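Local coordinates for protein Exo beta-1,2-glucooligosaccharide sophorohydrolase (non-reducing end) (PDB 5Z06) that hydrolyses linear beta-1,2-glucans and beta-1,2-glucooligosaccharides of four or more units from the non-reducing end, releasing the disaccharide sophorose, at residues Asp7-Phe11 against Ile152-Val158; Pro84-Gln90 against Asp175-Pro181; Ile468-Leu472 against Met485-Trp490; Met471-Pro477 against Asp692-Ile697. All coordinates share one frame; numbering follows the deposited sequence. Where two conformers were deposited one is given.

How the contacts relate
From the N terminus, 7-11 and 84-90 each wait for a partner much later in the chain: contact 1 closes its loop at 152-158, contact 2 at 175-181. The segments alternate, so the two loops cross. Strand 169-180 lies between strands 9-11 and 86-93 in one sheet, while contact 1 bridges to a second sheet through 155-161; backbone bonds of Y8 and F10 to L179 and I177 join the two contacts. Far off, with centres 44 to 55 Å away, contacts 3 and 4 both start from helix 467-475. Contact 3 closes a short loop to helix 485-490, and contact 4 a long one to the C-terminal helix 691-702.

Contact 1: residues Asp7-Phe11 against Ile152-Val158; sequences DYVFF and IKKLAAV
The hydroxyl of Y8 reaches the main chain at L155, giving its proton to L155 O over a short 2.6 Å and arriving 47° out of the carbonyl plane. The ring gets there because CG stands opposite the backbone N (chi1 -169°), which carries it along the 152-155 turn. On the way it slides past I152, whose side chain runs in the opposite direction. I152 CG1 lies over one face of the Y8 ring, 3.8 Å from its centroid, and I152 CD1 presses on Y8 CB at 3.4 Å. A water also donates to Y8 OH at 2.6 Å and, with its other hydrogen, to K153 O, so the hydroxyl is held from two sources. F10 meets the strand that follows. Its ring presents an edge to L155 O and A156 O, while V158 CG2 sits above the ring centre at 3.6 Å from the centroid, the valine crossing the phenylalanine at about a right angle. Y72 stacks on the Y8 ring and F81 meets it edge-to-face. The contact joins 9-11 of one sheet to strand 155-161 of the other in the N-terminal beta-sandwich, where a classic bulge at A156 and A157 begins strand 155-161. A phenylalanine in place of Y8 would probably leave L155 O and the bridging water without their hydroxyl mate. Flat rings and branched aliphatics suit this interior, and the one phenolic oxygen brings a donor to the carbonyl of the buried L155 among these apolar groups.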
# COMPACT_ATOMS: atom_id res chain seq x y z
N ASP A 7 -2.21 11.72 -13.87
CA ASP A 7 -1.27 12.75 -14.22
C ASP A 7 0.08 12.32 -13.68
O ASP A 7 0.17 11.78 -12.57
CB ASP A 7 -1.71 14.07 -13.64
CG ASP A 7 -3.07 14.47 -14.12
OD1 ASP A 7 -3.34 14.32 -15.33
OD2 ASP A 7 -3.85 14.93 -13.27
N TYR A 8 1.12 12.53 -14.48
CA TYR A 8 2.49 12.28 -14.05
C TYR A 8 2.98 13.48 -13.24
O TYR A 8 3.41 14.52 -13.79
CB TYR A 8 3.34 12.03 -15.26
CG TYR A 8 4.71 11.51 -14.98
CD1 TYR A 8 4.95 10.14 -14.95
CD2 TYR A 8 5.78 12.37 -14.80
CE1 TYR A 8 6.22 9.66 -14.74
CE2 TYR A 8 7.05 11.88 -14.57
CZ TYR A 8 7.26 10.53 -14.54
OH TYR A 8 8.52 10.04 -14.33
N VAL A 9 2.87 13.33 -11.93
CA VAL A 9 3.07 14.42 -10.97
C VAL A 9 4.45 14.28 -10.35
O VAL A 9 4.81 13.22 -9.89
CB VAL A 9 1.99 14.35 -9.88
CG1 VAL A 9 2.22 15.38 -8.77
CG2 VAL A 9 0.62 14.57 -10.50
N PHE A 10 5.21 15.37 -10.32
CA PHE A 10 6.47 15.43 -9.59
C PHE A 10 6.26 15.86 -8.15
O PHE A 10 6.97 15.42 -7.26
CB PHE A 10 7.43 16.39 -10.27
CG PHE A 10 7.84 15.94 -11.62
CD1 PHE A 10 8.86 15.02 -11.77
CD2 PHE A 10 7.19 16.42 -12.75
CE1 PHE A 10 9.25 14.59 -13.02
CE2 PHE A 10 7.58 16.00 -14.02
CZ PHE A 10 8.61 15.09 -14.16
N PHE A 11 5.31 16.76 -7.92
CA PHE A 11 4.95 17.13 -6.58
C PHE A 11 3.56 17.69 -6.52
O PHE A 11 3.21 18.58 -7.29
CB PHE A 11 5.92 18.18 -6.06
CG PHE A 11 5.64 18.58 -4.66
CD1 PHE A 11 6.13 17.83 -3.62
CD2 PHE A 11 4.86 19.69 -4.38
CE1 PHE A 11 5.87 18.18 -2.32
CE2 PHE A 11 4.59 20.04 -3.07
CZ PHE A 11 5.09 19.29 -2.04
N ILE A 152 7.37 8.09 -20.57
CA ILE A 152 7.15 9.14 -19.58
C ILE A 152 7.98 8.94 -18.29
O ILE A 152 8.48 9.90 -17.71
CB ILE A 152 5.65 9.31 -19.26
CG1 ILE A 152 5.39 10.61 -18.50
CG2 ILE A 152 5.10 8.09 -18.51
CD1 ILE A 152 3.93 10.99 -18.43
N LYS A 153 8.16 7.69 -17.90
CA LYS A 153 8.95 7.36 -16.72
C LYS A 153 10.43 7.63 -16.85
O LYS A 153 11.14 7.59 -15.84
CB LYS A 153 8.74 5.89 -16.35
CG LYS A 153 7.33 5.67 -15.87
CD LYS A 153 7.16 4.33 -15.22
CE LYS A 153 5.71 4.19 -14.83
NZ LYS A 153 5.53 2.84 -14.27
N LYS A 154 10.90 7.91 -18.06
CA LYS A 154 12.25 8.45 -18.24
C LYS A 154 12.38 9.92 -17.81
O LYS A 154 13.50 10.44 -17.71
CB LYS A 154 12.73 8.21 -19.67
CG LYS A 154 13.06 6.74 -19.90
CD LYS A 154 13.27 6.39 -21.35
CE LYS A 154 13.94 5.01 -21.44
NZ LYS A 154 13.79 4.41 -22.79
N LEU A 155 11.26 10.59 -17.58
CA LEU A 155 11.26 11.95 -17.06
C LEU A 155 11.31 11.82 -15.54
O LEU A 155 10.27 11.84 -14.86
CB LEU A 155 10.02 12.72 -17.55
CG LEU A 155 9.80 12.71 -19.09
CD1 LEU A 155 8.61 13.59 -19.44
CD2 LEU A 155 11.03 13.16 -19.88
N ALA A 156 12.52 11.65 -15.04
CA ALA A 156 12.75 11.27 -13.64
C ALA A 156 12.55 12.44 -12.69
O ALA A 156 12.02 12.25 -11.60
CB ALA A 156 14.14 10.67 -13.45
N ALA A 157 12.97 13.63 -13.09
CA ALA A 157 12.92 14.76 -12.18
C ALA A 157 12.86 16.07 -12.90
O ALA A 157 13.32 16.17 -14.03
CB ALA A 157 14.13 14.73 -11.25
N VAL A 158 12.25 17.05 -12.24
CA VAL A 158 12.34 18.43 -12.63
C VAL A 158 13.58 18.99 -11.93
O VAL A 158 13.64 18.98 -10.70
CB VAL A 158 11.09 19.20 -12.21
CG1 VAL A 158 11.26 20.69 -12.44
CG2 VAL A 158 9.92 18.68 -13.01
O HOH W 1 9.91 8.03 -13.47

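Contact 2: residues Pro84-Gln90 against Asp175-Pro181; sequences PSTLSMQ and DDIELLP. With CA (calcium ion), chain C.
P84 lies against L179, P84 CB 3.4 Å from L179 CB, at the start of an antiparallel strand pair in the larger sheet of the N-terminal beta-sandwich. The strands, 86-90 and 175-180, run at 153°, and their hydrogen-bonded pairs are T86 with L180, S88 with E178 and Q90 with D175. Bulges interrupt the ladder twice: S85 and T86 both face L180, whose O accepts both amides and T86 OG1, and the register slips by one between S88 and Q90. Towards the sandwich interior, L87 and I177 lie side by side pointing the same way, with L87 CD1 3.9 Å from I177 CG2; V158 touches both. On the reverse face S88 CB packs tightly on L180 CD1 at 3.5 Å. There S88 OG donates to a water that donates to D176 O and to E178 OE2, which also pairs with K218. Q90 CG meets D176 OD2 at 3.7 Å, amide and carboxylate planes 89° apart and unbonded; D176 OD1 is hydrogen-bonded to T49 OG1. D175 turns its carboxylate away from Q90 to a calcium ion, also bound by E12, N13, T49 and N52: D175 OD1 is 2.5 Å and D175 OD2 2.6 Å from the metal.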
# COMPACT_ATOMS: atom_id res chain seq x y z
N PRO A 84 1.36 13.94 -21.91
CA PRO A 84 1.52 15.30 -21.50
C PRO A 84 2.17 16.12 -22.60
O PRO A 84 2.94 15.58 -23.39
CB PRO A 84 2.46 15.17 -20.31
CG PRO A 84 3.37 14.05 -20.68
CD PRO A 84 2.57 13.15 -21.59
N SER A 85 1.84 17.40 -22.64
CA SER A 85 2.53 18.37 -23.48
C SER A 85 3.24 19.44 -22.67
O SER A 85 4.09 20.14 -23.22
CB SER A 85 1.52 19.08 -24.38
OG SER A 85 1.07 18.22 -25.40
N THR A 86 2.91 19.57 -21.39
CA THR A 86 3.36 20.71 -20.60
C THR A 86 3.86 20.26 -19.23
O THR A 86 3.35 19.30 -18.66
CB THR A 86 2.23 21.75 -20.42
OG1 THR A 86 1.26 21.25 -19.51
CG2 THR A 86 1.54 22.09 -21.74
N LEU A 87 4.88 20.95 -18.74
CA LEU A 87 5.24 20.90 -17.34
C LEU A 87 4.55 22.08 -16.69
O LEU A 87 4.94 23.23 -16.90
CB LEU A 87 6.74 21.02 -17.16
CG LEU A 87 7.25 21.21 -15.73
CD1 LEU A 87 6.94 19.98 -14.89
CD2 LEU A 87 8.75 21.45 -15.78
N SER A 88 3.50 21.79 -15.94
CA SER A 88 2.80 22.80 -15.18
C SER A 88 3.31 22.83 -13.73
O SER A 88 3.56 21.79 -13.14
CB SER A 88 1.32 22.55 -15.22
OG SER A 88 0.64 23.31 -14.25
N MET A 89 3.49 24.04 -13.19
CA MET A 89 3.78 24.25 -11.78
C MET A 89 2.98 25.43 -11.26
O MET A 89 2.41 26.21 -12.02
CB MET A 89 5.24 24.58 -11.55
CG MET A 89 6.20 23.93 -12.51
SD MET A 89 7.87 24.22 -11.92
CE MET A 89 8.07 25.94 -12.34
N GLN A 90 2.97 25.55 -9.94
CA GLN A 90 2.51 26.74 -9.28
C GLN A 90 3.76 27.30 -8.61
O GLN A 90 4.48 26.56 -7.93
CB GLN A 90 1.44 26.41 -8.26
CG GLN A 90 0.13 25.96 -8.88
CD GLN A 90 -0.73 27.10 -9.39
OE1 GLN A 90 -0.44 28.28 -9.19
NE2 GLN A 90 -1.83 26.74 -10.03
N ASP A 175 4.79 24.36 -6.06
CA ASP A 175 3.75 23.43 -5.79
C ASP A 175 3.18 22.90 -7.12
O ASP A 175 3.36 23.50 -8.18
CB ASP A 175 2.66 24.13 -4.97
CG ASP A 175 1.86 23.18 -4.13
OD1 ASP A 175 2.17 21.97 -4.13
OD2 ASP A 175 0.91 23.61 -3.46
N ASP A 176 2.51 21.76 -7.03
CA ASP A 176 1.77 21.19 -8.15
C ASP A 176 2.58 21.08 -9.43
O ASP A 176 2.15 21.50 -10.51
CB ASP A 176 0.50 21.96 -8.32
CG ASP A 176 -0.26 22.02 -7.04
OD1 ASP A 176 -0.44 20.95 -6.42
OD2 ASP A 176 -0.61 23.13 -6.61
N ILE A 177 3.75 20.49 -9.26
CA ILE A 177 4.70 20.26 -10.32
C ILE A 177 4.25 18.97 -10.96
O ILE A 177 4.27 17.89 -10.34
CB ILE A 177 6.12 20.11 -9.81
CG1 ILE A 177 6.47 21.28 -8.88
CG2 ILE A 177 7.08 20.03 -10.98
CD1 ILE A 177 7.78 21.14 -8.17
N GLU A 178 3.82 19.08 -12.21
CA GLU A 178 3.20 17.97 -12.89
C GLU A 178 3.22 18.16 -14.40
O GLU A 178 3.30 19.30 -14.91
CB GLU A 178 1.75 17.81 -12.42
CG GLU A 178 0.88 19.02 -12.66
CD GLU A 178 -0.49 18.90 -12.01
OE1 GLU A 178 -0.90 17.78 -11.60
OE2 GLU A 178 -1.17 19.93 -11.93
N LEU A 179 3.14 17.03 -15.09
CA LEU A 179 2.94 17.01 -16.52
C LEU A 179 1.45 16.97 -16.78
O LEU A 179 0.73 16.19 -16.14
CB LEU A 179 3.63 15.81 -17.14
CG LEU A 179 5.13 15.69 -16.90
CD1 LEU A 179 5.69 14.57 -17.73
CD2 LEU A 179 5.85 16.99 -17.20
N LEU A 180 0.99 17.82 -17.69
CA LEU A 180 -0.42 17.93 -18.06
C LEU A 180 -0.55 17.87 -19.57
O LEU A 180 0.42 18.18 -20.27
CB LEU A 180 -1.02 19.25 -17.58
CG LEU A 180 -1.20 19.44 -16.08
CD1 LEU A 180 -1.64 20.86 -15.77
CD2 LEU A 180 -2.22 18.46 -15.53
N PRO A 181 -1.73 17.47 -20.07
CA PRO A 181 -1.89 17.44 -21.51
C PRO A 181 -2.09 18.85 -22.06
O PRO A 181 -2.46 19.74 -21.31
CB PRO A 181 -3.13 16.56 -21.70
CG PRO A 181 -3.89 16.71 -20.44
CD PRO A 181 -2.91 16.96 -19.36
CA CA C . 0.51 21.25 -2.46
O HOH W 2 0.11 22.29 -11.85

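Contact 3: residues Ile468-Leu472 against Met485-Trp490; sequences ITYML and MYYSGW
Y470 drives its ring into a hole made by M485, Y486, G489 and W490, a knob-into-hole fit between two short helices. Over one face of the ring lies the start of W490: its CB is 3.6 Å from the Y470 centroid and 17° off the normal, a CH-pi contact, and W490 N stands 3.2 Å from Y470 CZ, above the plane towards the rim. M485 O comes to 3.3 Å from Y470 CE2. Farther along, Y470 OH passes 3.5 Å from G489 CA. Glycine suits this place because a beta carbon would point straight into that hydroxyl. Beside this knob, the methyl of M471 comes to 3.3 Å from Y486 CE1, the thioether chain being bent at both chi2 (-78°) and chi3, which brings CE to the ring. In the next shell, W490 CD1 lies over a face of Y486, one turn apart on the same helix, which packs the tyrosine against the indole. The helix has a wider pi-type turn at 486-490, where W490 N makes a weak bond back to M485 O. Outside the pair, Y470 OH gives its proton to L460 O and accepts from L444 N, while Y486 OH bonds to D551 and its ring meets F549. The helix axes run roughly antiparallel, at 146° and 10.2 Å apart, within the glycoamylase-like region of the six-hairpin clan. No hydrogen bond crosses between 468-472 and 485-490, so their cohesion rests on van der Waals and CH-pi contact of the ring with side chains and backbone, and the phenolic hydroxyls spend their polarity on the surrounding loops.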
# COMPACT_ATOMS: atom_id res chain seq x y z
N ILE A 468 -0.08 -22.30 3.79
CA ILE A 468 -1.49 -22.50 3.48
C ILE A 468 -1.67 -23.04 2.06
O ILE A 468 -2.67 -23.66 1.77
CB ILE A 468 -2.31 -21.19 3.64
CG1 ILE A 468 -3.81 -21.46 3.70
CG2 ILE A 468 -2.03 -20.18 2.52
CD1 ILE A 468 -4.27 -22.01 5.02
N THR A 469 -0.69 -22.76 1.19
CA THR A 469 -0.64 -23.34 -0.15
C THR A 469 -0.54 -24.87 -0.07
O THR A 469 -1.26 -25.60 -0.78
CB THR A 469 0.53 -22.76 -0.95
OG1 THR A 469 0.63 -21.34 -0.73
CG2 THR A 469 0.34 -23.05 -2.42
N TYR A 470 0.31 -25.35 0.80
CA TYR A 470 0.39 -26.79 1.05
C TYR A 470 -0.82 -27.29 1.79
O TYR A 470 -1.35 -28.33 1.47
CB TYR A 470 1.66 -27.17 1.79
CG TYR A 470 2.84 -27.25 0.88
CD1 TYR A 470 3.62 -26.12 0.63
CD2 TYR A 470 3.17 -28.44 0.24
CE1 TYR A 470 4.71 -26.20 -0.19
CE2 TYR A 470 4.25 -28.52 -0.60
CZ TYR A 470 5.01 -27.40 -0.82
OH TYR A 470 6.09 -27.50 -1.66
N MET A 471 -1.27 -26.53 2.76
CA MET A 471 -2.44 -26.92 3.53
C MET A 471 -3.59 -27.13 2.58
O MET A 471 -4.19 -28.20 2.57
CB MET A 471 -2.81 -25.87 4.55
CG MET A 471 -1.81 -25.76 5.68
SD MET A 471 -2.01 -27.09 6.86
CE MET A 471 -0.28 -27.28 7.23
N LEU A 472 -3.88 -26.12 1.76
CA LEU A 472 -5.05 -26.18 0.91
C LEU A 472 -4.90 -27.21 -0.17
O LEU A 472 -5.86 -27.91 -0.48
CB LEU A 472 -5.42 -24.82 0.33
CG LEU A 472 -6.00 -23.89 1.40
CD1 LEU A 472 -6.07 -22.45 0.89
CD2 LEU A 472 -7.39 -24.32 1.82
N MET A 485 3.50 -34.33 1.24
CA MET A 485 4.01 -33.15 0.56
C MET A 485 4.31 -31.99 1.50
O MET A 485 5.16 -31.15 1.19
CB MET A 485 3.03 -32.71 -0.51
CG MET A 485 2.79 -33.77 -1.57
SD MET A 485 4.23 -33.93 -2.63
CE MET A 485 4.17 -35.69 -2.99
N TYR A 486 3.61 -31.94 2.62
CA TYR A 486 3.94 -31.03 3.70
C TYR A 486 5.38 -31.20 4.19
O TYR A 486 6.04 -30.20 4.46
CB TYR A 486 3.00 -31.21 4.88
CG TYR A 486 3.29 -30.23 5.98
CD1 TYR A 486 2.70 -28.96 5.99
CD2 TYR A 486 4.18 -30.56 7.01
CE1 TYR A 486 2.96 -28.07 7.02
CE2 TYR A 486 4.46 -29.66 8.02
CZ TYR A 486 3.85 -28.42 8.02
OH TYR A 486 4.15 -27.54 9.01
N TYR A 487 5.86 -32.43 4.30
CA TYR A 487 7.26 -32.66 4.75
C TYR A 487 8.27 -32.71 3.63
O TYR A 487 9.39 -32.26 3.80
CB TYR A 487 7.37 -33.92 5.63
CG TYR A 487 6.66 -33.72 6.93
CD1 TYR A 487 7.20 -32.89 7.91
CD2 TYR A 487 5.41 -34.28 7.16
CE1 TYR A 487 6.53 -32.67 9.10
CE2 TYR A 487 4.75 -34.07 8.35
CZ TYR A 487 5.32 -33.26 9.31
OH TYR A 487 4.68 -33.03 10.48
N SER A 488 7.86 -33.25 2.50
CA SER A 488 8.77 -33.45 1.37
C SER A 488 8.98 -32.13 0.62
O SER A 488 10.03 -31.92 0.03
CB SER A 488 8.20 -34.52 0.44
OG SER A 488 7.14 -34.00 -0.36
N GLY A 489 7.98 -31.24 0.68
CA GLY A 489 7.99 -29.97 -0.03
C GLY A 489 8.17 -28.79 0.88
O GLY A 489 9.28 -28.28 1.04
N TRP A 490 7.06 -28.36 1.48
CA TRP A 490 7.07 -27.28 2.45
C TRP A 490 8.25 -27.39 3.44
O TRP A 490 9.07 -26.48 3.51
CB TRP A 490 5.74 -27.25 3.19
CG TRP A 490 5.77 -26.52 4.41
CD1 TRP A 490 5.82 -27.03 5.65
CD2 TRP A 490 5.79 -25.10 4.54
NE1 TRP A 490 5.84 -26.02 6.57
CE2 TRP A 490 5.83 -24.82 5.92
CE3 TRP A 490 5.73 -24.04 3.63
CZ2 TRP A 490 5.84 -23.51 6.42
CZ3 TRP A 490 5.73 -22.73 4.13
CH2 TRP A 490 5.80 -22.48 5.52

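Contact 4: residues Met471-Pro477 against Asp692-Ile697; sequences MLAIMGP and DVQKGI
D692 OD2 touches the ring of P477, 3.6 Å from P477 CG, and accepts a hydrogen bond from the indole NE1 of W427 on helix 414-428. Proline and carboxylate cross at about a right angle just where helix 471-475 has ended and G476 has left the helical path. Deeper in, M475 is the knob, set among D692, V693, G696 and I697. M475 CB lies 3.2 Å from D692 O, itself the acceptor of the helical bond from G696 N. With CG opposite the carbonyl carbon (chi1 -62°) and the chain extended from there, the thioether reaches along the other helix, and M475 CE ends 3.7 Å from V693 CG1 and 3.9 Å from I697 CG1. G696 has no side chain to obstruct it, and M475 CG comes to 3.7 Å from G696 CA. With an alanine at M475, the space beside G696 would probably be left unfilled, and V693 and I697 would lose their thioether partner. At the far end M471 SD touches I697 CD1 at 3.9 Å. The helices cross at 102°, with their axes 8.3 Å apart, a close approach that glycine permits; F687 of helix 682-688 touches V693 and L472. With no hydrogen bond spanning the two segments, a flexible methionine filling a groove floored by glycine does the joining, and D692 OD2 takes a hydrogen bond from a third helix.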
# COMPACT_ATOMS: atom_id res chain seq x y z
N MET A 471 -1.27 -26.53 2.76
CA MET A 471 -2.44 -26.92 3.53
C MET A 471 -3.59 -27.13 2.58
O MET A 471 -4.19 -28.20 2.57
CB MET A 471 -2.81 -25.87 4.55
CG MET A 471 -1.81 -25.76 5.68
SD MET A 471 -2.01 -27.09 6.86
CE MET A 471 -0.28 -27.28 7.23
N LEU A 472 -3.88 -26.12 1.76
CA LEU A 472 -5.05 -26.18 0.91
C LEU A 472 -4.90 -27.21 -0.17
O LEU A 472 -5.86 -27.91 -0.48
CB LEU A 472 -5.42 -24.82 0.33
CG LEU A 472 -6.00 -23.89 1.40
CD1 LEU A 472 -6.07 -22.45 0.89
CD2 LEU A 472 -7.39 -24.32 1.82
N ALA A 473 -3.69 -27.35 -0.70
CA ALA A 473 -3.39 -28.39 -1.66
C ALA A 473 -3.74 -29.76 -1.12
O ALA A 473 -4.29 -30.56 -1.83
CB ALA A 473 -1.93 -28.34 -2.09
N ILE A 474 -3.41 -30.01 0.14
CA ILE A 474 -3.67 -31.26 0.83
C ILE A 474 -5.17 -31.40 1.24
O ILE A 474 -5.69 -32.51 1.39
CB ILE A 474 -2.75 -31.33 2.08
CG1 ILE A 474 -1.27 -31.40 1.64
CG2 ILE A 474 -3.06 -32.52 2.99
CD1 ILE A 474 -0.28 -31.05 2.73
N MET A 475 -5.84 -30.27 1.44
CA MET A 475 -7.27 -30.28 1.79
C MET A 475 -8.15 -30.40 0.58
O MET A 475 -9.32 -30.73 0.72
CB MET A 475 -7.63 -29.00 2.52
CG MET A 475 -6.89 -28.83 3.84
SD MET A 475 -6.80 -27.09 4.30
CE MET A 475 -6.03 -27.27 5.91
N GLY A 476 -7.61 -30.08 -0.59
CA GLY A 476 -8.36 -30.15 -1.84
C GLY A 476 -9.02 -31.51 -1.94
O GLY A 476 -8.33 -32.52 -1.86
N PRO A 477 -10.36 -31.56 -2.07
CA PRO A 477 -11.05 -32.84 -2.00
C PRO A 477 -10.93 -33.67 -3.27
O PRO A 477 -10.99 -34.89 -3.21
CB PRO A 477 -12.50 -32.42 -1.76
CG PRO A 477 -12.61 -31.13 -2.50
CD PRO A 477 -11.31 -30.44 -2.21
N ASP A 692 -13.18 -29.94 4.59
CA ASP A 692 -11.92 -30.23 3.91
C ASP A 692 -10.70 -29.77 4.67
O ASP A 692 -9.65 -30.43 4.60
CB ASP A 692 -11.88 -29.63 2.52
CG ASP A 692 -12.97 -30.18 1.63
OD1 ASP A 692 -13.49 -31.25 1.94
OD2 ASP A 692 -13.34 -29.51 0.65
N VAL A 693 -10.85 -28.65 5.39
CA VAL A 693 -9.78 -28.12 6.22
C VAL A 693 -9.50 -29.08 7.35
O VAL A 693 -8.36 -29.44 7.59
CB VAL A 693 -10.09 -26.69 6.75
CG1 VAL A 693 -9.06 -26.23 7.78
CG2 VAL A 693 -10.11 -25.70 5.59
N GLN A 694 -10.54 -29.50 8.05
CA GLN A 694 -10.37 -30.45 9.15
C GLN A 694 -9.70 -31.72 8.67
O GLN A 694 -8.72 -32.15 9.28
CB GLN A 694 -11.70 -30.73 9.84
CG GLN A 694 -12.14 -29.57 10.72
CD GLN A 694 -13.57 -29.69 11.21
OE1 GLN A 694 -14.23 -30.70 11.02
NE2 GLN A 694 -14.05 -28.64 11.85
N LYS A 695 -10.17 -32.30 7.56
CA LYS A 695 -9.56 -33.52 7.02
C LYS A 695 -8.08 -33.37 6.70
O LYS A 695 -7.30 -34.26 7.00
CB LYS A 695 -10.28 -34.05 5.77
CG LYS A 695 -11.24 -35.21 6.05
CD LYS A 695 -12.44 -34.74 6.88
CE LYS A 695 -13.64 -35.70 6.83
NZ LYS A 695 -14.91 -34.94 6.62
N GLY A 696 -7.71 -32.26 6.08
CA GLY A 696 -6.33 -32.04 5.67
C GLY A 696 -5.40 -31.92 6.86
O GLY A 696 -4.31 -32.49 6.86
N ILE A 697 -5.87 -31.20 7.88
CA ILE A 697 -5.13 -31.03 9.13
C ILE A 697 -4.93 -32.38 9.80
O ILE A 697 -3.81 -32.70 10.23
CB ILE A 697 -5.88 -30.10 10.11
CG1 ILE A 697 -5.92 -28.65 9.58
CG2 ILE A 697 -5.29 -30.15 11.52
CD1 ILE A 697 -4.63 -27.89 9.66